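Side-chain contacts in early transcribed membrane protein 13 (Plasmodium falciparum, PDB 2VWA), which has no assigned biochemical function but binds phosphatidylethanolamine through its soluble domain and, as a UIS3 protein of sporozoites, is essential for liver-stage development: residues K22-F27 with K74-K79; D48-V51 with E55-Q58; Q36-H41 with Q58-G63. All blocks are in the same frame, centred on the assembly; numbering follows the deposited sequence.

In the fold
This soluble domain is a compact set of four helices and connecting loops. From the N terminus the chain enters helix 21-41, whose first turns form one half of contact 1 and whose last turns form one half of contact 3. It then passes through helix 44-50 into helix 54-67, and contact 2 closes the short link between these two. Contact 3 closes a wider loop, from helix 21-41 to helix 54-67, which encloses helix 44-50. Contact 1 closes the widest, joining helix 21-41 to the start of helix 74-99, so both other contacts lie within it. Contacts 2 and 3 adjoin through Tyr56 OH and His38 ND1, a probable hydrogen bond.

Contact 1: residues K22-F27 with K74-K79; sequences KRYNNF and KYQENK
Tyr24 and Gln76 mark the closest approach of the two backbones, their CA atoms 7.6 Å apart where a turn near the start of helix 21-41 faces the first turns of helix 74-99. Tyr24 is the side chain from helix 21-41 that bridges the two segments. With CG anti to the backbone N (chi1 171°), its ring reaches across to the other helix and runs alongside the Gln76 side chain in the opposite direction, ring and amide planes nearly parallel at 4°. Ring atom CD1 rests against Gln76 CG at 3.8 Å, and CE1 brings the ring edge to 3.5 Å from Gln76 O. A long flexible amide suits this place because its methylene chain packs on the ring while the polar end turns elsewhere: NE2 bonds to the carbonyl of Val19, and OE1 to the backbone N of Ser73. In this all-helical lipid-binding domain the contact joins the first long helix to the last, and it includes a residue of the phosphatidylethanolamine pocket, Lys79. The chain of that lysine crosses the phenol end of Tyr24, its CG 3.3 Å from Tyr24 OH. It then bends at its last two torsions and brings NZ back to 4.6 Å from the ring centroid, an off-centre cation-pi contact 32° from the ring normal.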
# COMPACT_ATOMS: atom_id res chain seq x y z
N LYS A 22 17.23 -4.56 1.88
CA LYS A 22 16.59 -5.83 2.22
C LYS A 22 15.26 -5.70 3.01
O LYS A 22 14.24 -6.28 2.64
CB LYS A 22 17.59 -6.77 2.93
CG LYS A 22 18.60 -7.38 1.98
CD LYS A 22 19.54 -8.36 2.69
CE LYS A 22 20.47 -9.08 1.68
NZ LYS A 22 21.51 -8.12 1.14
N ARG A 23 15.28 -4.93 4.08
CA ARG A 23 14.09 -4.63 4.83
C ARG A 23 13.04 -3.87 4.03
O ARG A 23 11.85 -4.21 4.12
CB ARG A 23 14.44 -3.90 6.10
CG ARG A 23 14.68 -4.91 7.19
CD ARG A 23 15.41 -4.39 8.38
NE ARG A 23 14.67 -3.45 9.22
CZ ARG A 23 13.63 -3.77 9.97
NH1 ARG A 23 13.16 -4.99 9.94
NH2 ARG A 23 13.05 -2.87 10.74
N TYR A 24 13.46 -2.88 3.25
CA TYR A 24 12.56 -2.12 2.39
C TYR A 24 11.88 -3.05 1.39
O TYR A 24 10.67 -3.03 1.29
CB TYR A 24 13.29 -1.01 1.62
CG TYR A 24 12.41 -0.39 0.58
CD1 TYR A 24 11.51 0.58 0.94
CD2 TYR A 24 12.45 -0.79 -0.75
CE1 TYR A 24 10.67 1.13 0.02
CE2 TYR A 24 11.60 -0.24 -1.68
CZ TYR A 24 10.72 0.72 -1.28
OH TYR A 24 9.84 1.34 -2.15
N ASN A 25 12.65 -3.86 0.67
CA ASN A 25 12.08 -4.74 -0.35
C ASN A 25 11.15 -5.78 0.25
O ASN A 25 10.13 -6.09 -0.35
CB ASN A 25 13.14 -5.47 -1.20
CG ASN A 25 13.89 -4.55 -2.17
OD1 ASN A 25 15.00 -4.90 -2.59
ND2 ASN A 25 13.32 -3.39 -2.53
N ASN A 26 11.51 -6.33 1.40
CA ASN A 26 10.71 -7.37 2.00
C ASN A 26 9.40 -6.74 2.46
O ASN A 26 8.33 -7.27 2.18
CB ASN A 26 11.48 -8.03 3.15
CG ASN A 26 10.56 -8.76 4.15
OD1 ASN A 26 10.09 -9.87 3.88
ND2 ASN A 26 10.28 -8.13 5.29
N PHE A 27 9.47 -5.59 3.13
CA PHE A 27 8.30 -4.78 3.50
C PHE A 27 7.37 -4.50 2.33
O PHE A 27 6.16 -4.64 2.44
CB PHE A 27 8.74 -3.42 4.08
CG PHE A 27 7.60 -2.50 4.42
CD1 PHE A 27 6.98 -2.58 5.67
CD2 PHE A 27 7.13 -1.56 3.50
CE1 PHE A 27 5.89 -1.73 5.99
CE2 PHE A 27 6.03 -0.74 3.81
CZ PHE A 27 5.42 -0.82 5.07
N LYS A 74 10.77 9.03 5.04
CA LYS A 74 9.78 9.74 4.23
C LYS A 74 9.98 9.37 2.78
O LYS A 74 9.02 9.00 2.08
CB LYS A 74 9.89 11.27 4.39
CG LYS A 74 8.63 12.03 3.92
CD LYS A 74 8.92 13.48 3.49
CE LYS A 74 8.73 14.52 4.62
NZ LYS A 74 9.79 14.50 5.71
N TYR A 75 11.24 9.41 2.34
CA TYR A 75 11.56 9.06 0.96
C TYR A 75 11.19 7.59 0.65
O TYR A 75 10.73 7.29 -0.46
CB TYR A 75 13.03 9.40 0.62
CG TYR A 75 13.64 8.61 -0.52
CD1 TYR A 75 13.66 9.10 -1.84
CD2 TYR A 75 14.23 7.37 -0.28
CE1 TYR A 75 14.25 8.34 -2.87
CE2 TYR A 75 14.80 6.62 -1.28
CZ TYR A 75 14.80 7.09 -2.55
OH TYR A 75 15.40 6.28 -3.48
N GLN A 76 11.36 6.70 1.63
CA GLN A 76 11.06 5.30 1.42
C GLN A 76 9.57 5.06 1.40
O GLN A 76 9.11 4.19 0.70
CB GLN A 76 11.72 4.42 2.47
CG GLN A 76 13.07 3.90 2.06
CD GLN A 76 13.88 3.39 3.23
OE1 GLN A 76 13.66 3.79 4.37
NE2 GLN A 76 14.82 2.50 2.96
N GLU A 77 8.84 5.85 2.17
CA GLU A 77 7.40 5.74 2.27
C GLU A 77 6.75 6.17 0.95
O GLU A 77 5.88 5.47 0.45
CB GLU A 77 6.87 6.55 3.48
CG GLU A 77 5.35 6.60 3.59
CD GLU A 77 4.83 7.30 4.83
OE1 GLU A 77 5.16 6.86 5.98
OE2 GLU A 77 4.07 8.29 4.65
N ASN A 78 7.18 7.30 0.39
CA ASN A 78 6.73 7.74 -0.95
C ASN A 78 7.09 6.76 -2.07
O ASN A 78 6.31 6.54 -2.99
CB ASN A 78 7.27 9.13 -1.28
CG ASN A 78 6.84 10.19 -0.27
OD1 ASN A 78 5.82 10.05 0.40
ND2 ASN A 78 7.65 11.25 -0.13
N LYS A 79 8.27 6.16 -2.00
CA LYS A 79 8.63 5.17 -2.98
C LYS A 79 7.75 3.88 -2.81
O LYS A 79 7.34 3.25 -3.78
CB LYS A 79 10.14 4.92 -2.88
CG LYS A 79 10.71 4.01 -3.94
CD LYS A 79 12.24 4.12 -4.05
CE LYS A 79 12.86 2.74 -4.42
NZ LYS A 79 14.03 2.37 -3.51

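Contact 2: residues D48-V51 with E55-Q58; sequences DSHV and EYMQ
His50 and Tyr56 meet across the short connection between two consecutive helices, 44-50 and 54-67, where the end of the first is followed after a short link by the start of the second; their CA atoms lie 6.8 Å apart. The aromatic interaction is a T-shaped, edge-to-face pair. The imidazole stands almost upright on the phenol ring, with planes at 82° and centroids 4.7 Å apart. It is His50 CD2 that points in, 3.5 Å above the Tyr56 plane and over the ring centre. CH-pi contact of this kind suits a histidine, whose polarised ring C-H can face the pi cloud. A chi1 of 172° swings the Tyr56 ring away from its own backbone N and toward helix 44-50, where its face receives His50 CD2.

Apolar packing widens the contact. His50 CB adds to it, 3.8 Å from Tyr56 CD2, and the phenol ring also touches Leu42, Ile35 and Phe39. Val51 turns its own branch away from helix 54-67, and its side chain touches Phe39 and Tyr92, so its share in the contact is made by its backbone.

The polar ends find partners nearby. Tyr56 OH is hydrogen-bonded to His38 of helix 21-41, tying the connection to that helix, and His50 ND1 makes a weak bond to the carbonyl of Gln46. Tyrosine therefore serves twice here, with a broad face for His50 and a hydroxyl for His38.

Backbone carbonyls meet the end of Met57, present as selenomethionine. Val51 O is one neighbour of its terminal methyl, though how closely they approach is doubtful; the bent chain also carries Met57 CE to 3.3 Å from His50 O.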
# COMPACT_ATOMS: atom_id res chain seq x y z
N ASP A 48 -12.76 0.26 -8.79
CA ASP A 48 -12.64 1.34 -9.78
C ASP A 48 -12.16 2.68 -9.20
O ASP A 48 -11.42 3.42 -9.85
CB ASP A 48 -13.99 1.51 -10.45
CG ASP A 48 -13.94 2.41 -11.64
OD1 ASP A 48 -13.60 3.61 -11.52
OD2 ASP A 48 -14.29 1.91 -12.74
N SER A 49 -12.61 3.04 -8.00
CA SER A 49 -12.21 4.33 -7.43
C SER A 49 -10.91 4.28 -6.61
O SER A 49 -10.36 5.32 -6.26
CB SER A 49 -13.36 4.93 -6.61
OG SER A 49 -13.66 4.07 -5.53
N HIS A 50 -10.42 3.07 -6.31
CA HIS A 50 -9.28 2.89 -5.43
C HIS A 50 -7.93 2.59 -6.14
O HIS A 50 -6.87 2.79 -5.54
CB HIS A 50 -9.56 1.78 -4.41
CG HIS A 50 -10.47 2.17 -3.28
ND1 HIS A 50 -11.78 2.54 -3.46
CD2 HIS A 50 -10.26 2.18 -1.94
CE1 HIS A 50 -12.35 2.78 -2.28
NE2 HIS A 50 -11.44 2.57 -1.34
N VAL A 51 -7.98 2.08 -7.39
CA VAL A 51 -6.79 1.59 -8.08
C VAL A 51 -5.74 2.66 -8.18
O VAL A 51 -4.56 2.37 -8.13
CB VAL A 51 -6.98 1.27 -9.56
CG1 VAL A 51 -6.16 0.03 -9.94
CG2 VAL A 51 -8.42 1.19 -9.96
N GLU A 55 -4.25 8.46 -1.54
CA GLU A 55 -4.56 8.49 -0.12
C GLU A 55 -4.80 7.07 0.44
O GLU A 55 -4.36 6.74 1.55
CB GLU A 55 -5.74 9.42 0.09
CG GLU A 55 -6.24 9.53 1.50
CD GLU A 55 -7.51 10.41 1.58
OE1 GLU A 55 -7.34 11.64 1.76
OE2 GLU A 55 -8.64 9.85 1.46
N TYR A 56 -5.48 6.24 -0.35
CA TYR A 56 -5.68 4.85 -0.05
C TYR A 56 -4.38 4.06 0.09
O TYR A 56 -4.21 3.26 1.02
CB TYR A 56 -6.56 4.26 -1.14
CG TYR A 56 -6.73 2.77 -1.11
CD1 TYR A 56 -7.16 2.12 0.05
CD2 TYR A 56 -6.49 2.02 -2.26
CE1 TYR A 56 -7.33 0.74 0.07
CE2 TYR A 56 -6.67 0.65 -2.26
CZ TYR A 56 -7.09 0.02 -1.10
OH TYR A 56 -7.26 -1.34 -1.12
N MSE A 57 -3.43 4.27 -0.81
CA MSE A 57 -2.17 3.56 -0.66
C MSE A 57 -1.31 4.07 0.48
O MSE A 57 -0.69 3.28 1.16
CB MSE A 57 -1.40 3.47 -1.96
CG MSE A 57 -2.04 4.20 -3.06
SE MSE A 57 -1.95 3.04 -4.61
CE MSE A 57 -3.68 3.43 -5.44
N GLN A 58 -1.31 5.39 0.68
CA GLN A 58 -0.63 6.01 1.80
C GLN A 58 -1.14 5.48 3.14
O GLN A 58 -0.35 5.06 3.98
CB GLN A 58 -0.81 7.52 1.77
CG GLN A 58 0.23 8.25 0.96
CD GLN A 58 0.62 9.59 1.58
OE1 GLN A 58 -0.15 10.55 1.53
NE2 GLN A 58 1.82 9.66 2.18

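Contact 3: residues Q36-H41 with Q58-G63; sequences QKHFEH and QKFVQG. With PTY (phosphatidylethanolamine), chain G.
One pair of rings, His38 and Phe60, carries the whole contact across backbones that keep well apart, their nearest CA atoms being 9.8 Å from each other. Phe60 turns an edge toward the face of His38 in an offset edge-to-face pair, with centroids 5.7 Å apart and planes at 60°. The touching atoms sit at the far end of the phenyl ring: CZ lies 3.8 Å from His38 CB, and CE2 comes to 3.9 Å from His38 CG. A phenylalanine suits the place because its flat apolar ring, carried on CB, reaches across from helix 54-67 and also packs on Ser34, Ile35 and Ile4. His38 offers an apolar base and ring carbons to it, leaving ND1 for Tyr56.

In this helical domain, helix 21-41 thus has two working sides: one meets helix 54-67, and the other borders the phosphatidylethanolamine pocket with Gln36 and Glu40, one turn apart; Arg32 and Lys90 are further residues of that pocket. Gln36 reaches out as an extended chain, and its NE2 gives a weak hydrogen bond of 3.1 Å to phosphate oxygen O12 of the lipid. The same NE2 also bonds to Glu40 OE2 at 3.3 Å, coming from above the carboxylate plane. The bond from His87 to Gln36 OE1 is consistent with an amide turned so that NE2 faces the headgroup. Glu40 OE1 stands 2.8 Å from lipid O12.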
# COMPACT_ATOMS: atom_id res chain seq x y z
N GLN A 36 -3.32 -6.07 -1.86
CA GLN A 36 -3.91 -6.90 -2.89
C GLN A 36 -5.14 -7.61 -2.31
O GLN A 36 -6.24 -7.53 -2.88
CB GLN A 36 -2.90 -7.92 -3.38
CG GLN A 36 -3.52 -8.91 -4.34
CD GLN A 36 -2.51 -9.72 -5.09
OE1 GLN A 36 -1.33 -9.34 -5.24
NE2 GLN A 36 -2.97 -10.84 -5.59
N LYS A 37 -4.97 -8.29 -1.17
CA LYS A 37 -6.12 -8.91 -0.50
C LYS A 37 -7.22 -7.93 -0.14
O LYS A 37 -8.39 -8.27 -0.29
CB LYS A 37 -5.71 -9.66 0.76
CG LYS A 37 -5.10 -10.99 0.46
CD LYS A 37 -4.09 -11.29 1.55
CE LYS A 37 -3.43 -12.63 1.33
NZ LYS A 37 -3.09 -13.19 2.67
N HIS A 38 -6.87 -6.75 0.36
CA HIS A 38 -7.89 -5.74 0.63
C HIS A 38 -8.60 -5.31 -0.66
O HIS A 38 -9.81 -5.21 -0.69
CB HIS A 38 -7.31 -4.54 1.35
CG HIS A 38 -8.36 -3.59 1.85
ND1 HIS A 38 -8.78 -2.49 1.12
CD2 HIS A 38 -9.09 -3.58 2.99
CE1 HIS A 38 -9.71 -1.84 1.81
NE2 HIS A 38 -9.91 -2.48 2.95
N PHE A 39 -7.84 -5.10 -1.73
CA PHE A 39 -8.42 -4.62 -2.98
C PHE A 39 -9.31 -5.64 -3.67
O PHE A 39 -10.25 -5.28 -4.36
CB PHE A 39 -7.30 -4.20 -3.91
CG PHE A 39 -7.74 -3.62 -5.22
CD1 PHE A 39 -8.09 -2.27 -5.30
CD2 PHE A 39 -7.75 -4.40 -6.38
CE1 PHE A 39 -8.45 -1.70 -6.52
CE2 PHE A 39 -8.11 -3.86 -7.60
CZ PHE A 39 -8.46 -2.51 -7.69
N GLU A 40 -9.01 -6.92 -3.46
CA GLU A 40 -9.71 -7.97 -4.15
C GLU A 40 -11.03 -8.21 -3.46
O GLU A 40 -11.90 -8.81 -4.03
CB GLU A 40 -8.84 -9.23 -4.21
CG GLU A 40 -7.84 -9.19 -5.38
CD GLU A 40 -6.85 -10.39 -5.42
OE1 GLU A 40 -6.78 -11.17 -4.43
OE2 GLU A 40 -6.13 -10.53 -6.45
N HIS A 41 -11.19 -7.69 -2.25
CA HIS A 41 -12.39 -7.93 -1.47
C HIS A 41 -13.36 -6.77 -1.62
O HIS A 41 -14.53 -6.87 -1.27
CB HIS A 41 -12.02 -8.17 0.00
CG HIS A 41 -13.19 -8.27 0.93
ND1 HIS A 41 -14.12 -9.29 0.87
CD2 HIS A 41 -13.56 -7.48 1.98
CE1 HIS A 41 -15.02 -9.12 1.82
NE2 HIS A 41 -14.71 -8.03 2.51
N GLN A 58 -1.31 5.39 0.68
CA GLN A 58 -0.63 6.01 1.80
C GLN A 58 -1.14 5.48 3.14
O GLN A 58 -0.35 5.06 3.98
CB GLN A 58 -0.81 7.52 1.77
CG GLN A 58 0.23 8.25 0.96
CD GLN A 58 0.62 9.59 1.58
OE1 GLN A 58 -0.15 10.55 1.53
NE2 GLN A 58 1.82 9.66 2.18
N LYS A 59 -2.45 5.47 3.33
CA LYS A 59 -3.04 4.99 4.58
C LYS A 59 -2.60 3.58 4.85
O LYS A 59 -2.37 3.21 6.00
CB LYS A 59 -4.56 5.07 4.57
CG LYS A 59 -5.13 6.48 4.65
CD LYS A 59 -6.63 6.35 4.80
CE LYS A 59 -7.34 7.65 4.50
NZ LYS A 59 -7.30 8.55 5.66
N PHE A 60 -2.45 2.82 3.77
CA PHE A 60 -1.97 1.43 3.85
C PHE A 60 -0.50 1.29 4.25
O PHE A 60 -0.16 0.43 5.05
CB PHE A 60 -2.22 0.69 2.54
CG PHE A 60 -2.96 -0.57 2.73
CD1 PHE A 60 -2.28 -1.73 3.08
CD2 PHE A 60 -4.34 -0.59 2.64
CE1 PHE A 60 -2.99 -2.91 3.31
CE2 PHE A 60 -5.05 -1.77 2.87
CZ PHE A 60 -4.37 -2.93 3.21
N VAL A 61 0.34 2.13 3.67
CA VAL A 61 1.76 2.09 3.96
C VAL A 61 2.01 2.58 5.40
O VAL A 61 2.88 2.05 6.11
CB VAL A 61 2.60 2.90 2.90
CG1 VAL A 61 4.04 3.06 3.35
CG2 VAL A 61 2.54 2.23 1.52
N GLN A 62 1.22 3.56 5.84
CA GLN A 62 1.34 4.08 7.19
C GLN A 62 0.88 3.10 8.26
O GLN A 62 1.53 2.98 9.30
CB GLN A 62 0.69 5.46 7.32
CG GLN A 62 1.56 6.53 6.67
CD GLN A 62 1.14 7.97 6.90
OE1 GLN A 62 1.76 8.89 6.35
NE2 GLN A 62 0.08 8.18 7.71
N GLY A 63 -0.22 2.40 7.99
CA GLY A 63 -0.80 1.45 8.92
C GLY A 63 0.14 0.29 9.07
O GLY A 63 0.44 -0.19 10.18
C1 PTY G . -1.84 -14.12 -7.73
C2 PTY G . -7.95 -15.20 -8.11
C3 PTY G . -7.79 -13.95 -7.24
O4 PTY G . -0.48 -13.69 -7.76
C5 PTY G . -4.12 -13.52 -8.53
C6 PTY G . -2.74 -12.97 -8.16
O7 PTY G . -2.16 -12.28 -9.27
C8 PTY G . -2.28 -10.82 -9.24
O10 PTY G . -3.36 -10.31 -8.95
C11 PTY G . -1.10 -9.93 -9.57
C12 PTY G . -0.58 -10.26 -10.97
C13 PTY G . 0.27 -9.15 -11.57
C14 PTY G . 1.68 -9.10 -10.97
C15 PTY G . 2.72 -9.72 -11.90
C16 PTY G . 4.00 -10.08 -11.14
C17 PTY G . 4.95 -8.88 -11.10
C18 PTY G . 6.21 -9.17 -10.31
C19 PTY G . 7.31 -8.17 -10.66
C20 PTY G . 7.58 -7.22 -9.50
C21 PTY G . 7.11 -5.80 -9.78
C22 PTY G . 8.13 -5.02 -10.61
C23 PTY G . 8.85 -3.95 -9.78
C24 PTY G . 8.27 -2.56 -10.01
C25 PTY G . 8.58 -1.67 -8.81
C26 PTY G . 7.78 -0.38 -8.78
C27 PTY G . 8.42 0.56 -7.77
C28 PTY G . 8.17 2.04 -8.07
C29 PTY G . 8.57 2.87 -6.87
C30 PTY G . 0.50 -14.35 -8.61
C31 PTY G . 0.51 -14.11 -10.11
O30 PTY G . 1.31 -15.10 -8.10
C32 PTY G . 1.72 -13.28 -10.52
C33 PTY G . 1.97 -13.41 -12.02
C34 PTY G . 3.45 -13.68 -12.33
C35 PTY G . 3.76 -13.40 -13.80
C36 PTY G . 4.58 -14.53 -14.41
C37 PTY G . 6.01 -14.08 -14.69
C38 PTY G . 6.99 -15.25 -14.54
C39 PTY G . 7.90 -15.07 -13.33
C40 PTY G . 9.37 -14.94 -13.74
C41 PTY G . 10.20 -14.23 -12.67
C42 PTY G . 10.73 -12.89 -13.17
C43 PTY G . 12.04 -12.53 -12.48
C44 PTY G . 12.03 -11.10 -11.98
P1 PTY G . -5.33 -14.03 -6.19
O11 PTY G . -6.93 -14.23 -6.13
O12 PTY G . -4.91 -13.20 -5.00
O13 PTY G . -4.69 -15.39 -6.39
O14 PTY G . -5.08 -13.15 -7.53
N1 PTY G . -9.30 -15.70 -7.98